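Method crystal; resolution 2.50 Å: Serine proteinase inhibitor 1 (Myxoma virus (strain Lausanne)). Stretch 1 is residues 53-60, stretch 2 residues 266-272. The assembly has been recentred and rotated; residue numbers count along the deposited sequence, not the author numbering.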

# COMPACT_ATOMS: atom_id res chain seq x y z
N GLY A 53 -22.74 -12.62 -8.41
CA GLY A 53 -23.74 -12.64 -7.35
C GLY A 53 -23.36 -11.80 -6.14
O GLY A 53 -22.92 -10.64 -6.26
N ASN A 54 -23.57 -12.37 -4.95
CA ASN A 54 -23.25 -11.65 -3.73
C ASN A 54 -21.75 -11.51 -3.53
O ASN A 54 -21.29 -10.49 -2.98
CB ASN A 54 -23.85 -12.35 -2.51
CG ASN A 54 -23.95 -11.41 -1.32
OD1 ASN A 54 -24.32 -10.22 -1.46
ND2 ASN A 54 -23.55 -11.90 -0.16
N THR A 55 -20.97 -12.53 -3.88
CA THR A 55 -19.52 -12.44 -3.68
C THR A 55 -18.96 -11.22 -4.39
O THR A 55 -18.19 -10.45 -3.81
CB THR A 55 -18.86 -13.74 -4.13
OG1 THR A 55 -19.37 -14.82 -3.34
CG2 THR A 55 -17.35 -13.70 -3.93
N LYS A 56 -19.38 -11.00 -5.64
CA LYS A 56 -18.92 -9.86 -6.40
C LYS A 56 -19.40 -8.55 -5.77
O LYS A 56 -18.64 -7.58 -5.65
CB LYS A 56 -19.44 -10.00 -7.84
CG LYS A 56 -19.06 -8.87 -8.81
CD LYS A 56 -19.55 -9.21 -10.21
CE LYS A 56 -19.56 -7.99 -11.13
NZ LYS A 56 -19.81 -8.36 -12.56
N ARG A 57 -20.67 -8.50 -5.38
CA ARG A 57 -21.21 -7.28 -4.80
C ARG A 57 -20.41 -6.85 -3.59
O ARG A 57 -20.18 -5.65 -3.39
CB ARG A 57 -22.68 -7.48 -4.43
CG ARG A 57 -23.34 -6.24 -3.88
CD ARG A 57 -24.63 -6.58 -3.18
NE ARG A 57 -24.43 -7.31 -1.93
CZ ARG A 57 -24.25 -6.71 -0.75
NH1 ARG A 57 -24.24 -5.37 -0.69
NH2 ARG A 57 -24.07 -7.44 0.35
N GLU A 58 -19.99 -7.80 -2.75
CA GLU A 58 -19.23 -7.45 -1.54
C GLU A 58 -17.83 -6.98 -1.87
O GLU A 58 -17.21 -6.31 -1.04
CB GLU A 58 -19.12 -8.63 -0.57
CG GLU A 58 -20.38 -9.38 -0.17
CD GLU A 58 -20.10 -10.46 0.91
OE1 GLU A 58 -19.05 -11.13 0.86
OE2 GLU A 58 -20.94 -10.64 1.81
N ILE A 59 -17.31 -7.32 -3.05
CA ILE A 59 -16.03 -6.79 -3.49
C ILE A 59 -16.31 -5.43 -4.09
O ILE A 59 -16.26 -5.23 -5.31
CB ILE A 59 -15.34 -7.77 -4.46
CG1 ILE A 59 -15.07 -9.09 -3.73
CG2 ILE A 59 -14.04 -7.18 -4.99
CD1 ILE A 59 -15.07 -10.29 -4.62
N ASP A 60 -16.62 -4.48 -3.22
CA ASP A 60 -17.02 -3.13 -3.60
C ASP A 60 -15.78 -2.30 -3.94
O ASP A 60 -15.10 -1.78 -3.06
CB ASP A 60 -17.84 -2.51 -2.47
CG ASP A 60 -18.78 -1.44 -2.96
OD1 ASP A 60 -18.39 -0.67 -3.86
OD2 ASP A 60 -19.94 -1.40 -2.48
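Stretch 2, residues 266-272: LGVRDAF

Stretch 2 follows directly after a helix: Leu266 is the first residue to leave helical phi/psi, and Gly267, at 98/0, turns the chain with angles that call for glycine. Val268 and Arg269 continue as loop; 270-272 return to helical phi/psi without the regular bonds. Against the helix of stretch 1 the register runs in opposite order, with CA-CA distances of 5.2 Å for Glu58 and Val268 and 5.1 Å for Thr55 and Asp270.

Glu58 covers the most surface. Its CA-to-CB bond points toward stretch 2, and its OE1 accepts two backbone hydrogen bonds, from Asp270 N at 2.7 Å (177°, nearly linear) and Arg269 N at 2.9 Å (154°). One carboxylate oxygen thus holds two successive amides. A water extends this node, donating to Glu58 OE1 (2.6 Å) and Thr55 O (3.0 Å) and accepting from Ala271 N (3.2 Å).

Asp270, also directed toward its partner stretch, lies over the preceding helical turn: its CB is 3.1 Å from Thr55 OG1, and its OD2 accepts a hydrogen bond from Asn54 ND2 at 2.9 Å. Thr55 CG2 packs 4.0 Å from Ala271 CB. Beyond Glu58, Val268 CG2 approaches Glu58 O at 3.4 Å, while its CG1 meets Ile59 CG1 at 4.3 Å, an apolar contact.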

# COMPACT_ATOMS: atom_id res chain seq x y z
N LEU A 266 -14.56 -5.53 6.68
CA LEU A 266 -15.04 -4.50 5.77
C LEU A 266 -16.10 -5.03 4.82
O LEU A 266 -16.38 -4.40 3.80
CB LEU A 266 -13.89 -3.88 4.98
CG LEU A 266 -12.93 -3.05 5.81
CD1 LEU A 266 -11.65 -2.71 5.02
CD2 LEU A 266 -13.67 -1.79 6.21
N GLY A 267 -16.66 -6.20 5.12
CA GLY A 267 -17.79 -6.71 4.37
C GLY A 267 -17.46 -7.73 3.29
O GLY A 267 -18.39 -8.19 2.61
N VAL A 268 -16.19 -8.09 3.10
CA VAL A 268 -15.82 -9.09 2.09
C VAL A 268 -15.79 -10.44 2.80
O VAL A 268 -14.81 -10.82 3.43
CB VAL A 268 -14.50 -8.75 1.41
CG1 VAL A 268 -14.18 -9.82 0.37
CG2 VAL A 268 -14.53 -7.33 0.77
N ARG A 269 -16.90 -11.17 2.74
CA ARG A 269 -16.99 -12.40 3.50
C ARG A 269 -17.22 -13.62 2.64
O ARG A 269 -16.65 -14.68 2.92
CB ARG A 269 -18.13 -12.28 4.53
CG ARG A 269 -17.96 -11.19 5.58
CD ARG A 269 -19.06 -11.29 6.63
NE ARG A 269 -19.06 -10.21 7.61
CZ ARG A 269 -18.35 -10.18 8.73
NH1 ARG A 269 -17.55 -11.19 9.04
NH2 ARG A 269 -18.45 -9.14 9.55
N ASP A 270 -18.04 -13.50 1.57
CA ASP A 270 -18.39 -14.67 0.77
C ASP A 270 -17.17 -15.26 0.07
O ASP A 270 -17.03 -16.48 -0.04
CB ASP A 270 -19.46 -14.33 -0.28
CG ASP A 270 -20.87 -14.40 0.27
OD1 ASP A 270 -21.05 -14.76 1.45
OD2 ASP A 270 -21.82 -14.18 -0.51
N ALA A 271 -16.26 -14.40 -0.38
CA ALA A 271 -15.08 -14.88 -1.09
C ALA A 271 -14.31 -15.90 -0.26
O ALA A 271 -13.73 -16.83 -0.83
CB ALA A 271 -14.18 -13.70 -1.46
N PHE A 272 -14.35 -15.79 1.07
CA PHE A 272 -13.60 -16.70 1.94
C PHE A 272 -14.39 -17.93 2.35
O PHE A 272 -13.80 -18.85 2.91
CB PHE A 272 -13.15 -15.99 3.23
CG PHE A 272 -12.23 -14.84 3.00
CD1 PHE A 272 -12.75 -13.57 2.75
CD2 PHE A 272 -10.86 -15.02 2.99
CE1 PHE A 272 -11.90 -12.50 2.52
CE2 PHE A 272 -10.01 -13.95 2.77
CZ PHE A 272 -10.53 -12.69 2.53
O HOH W 1 -17.33 -11.49 -1.08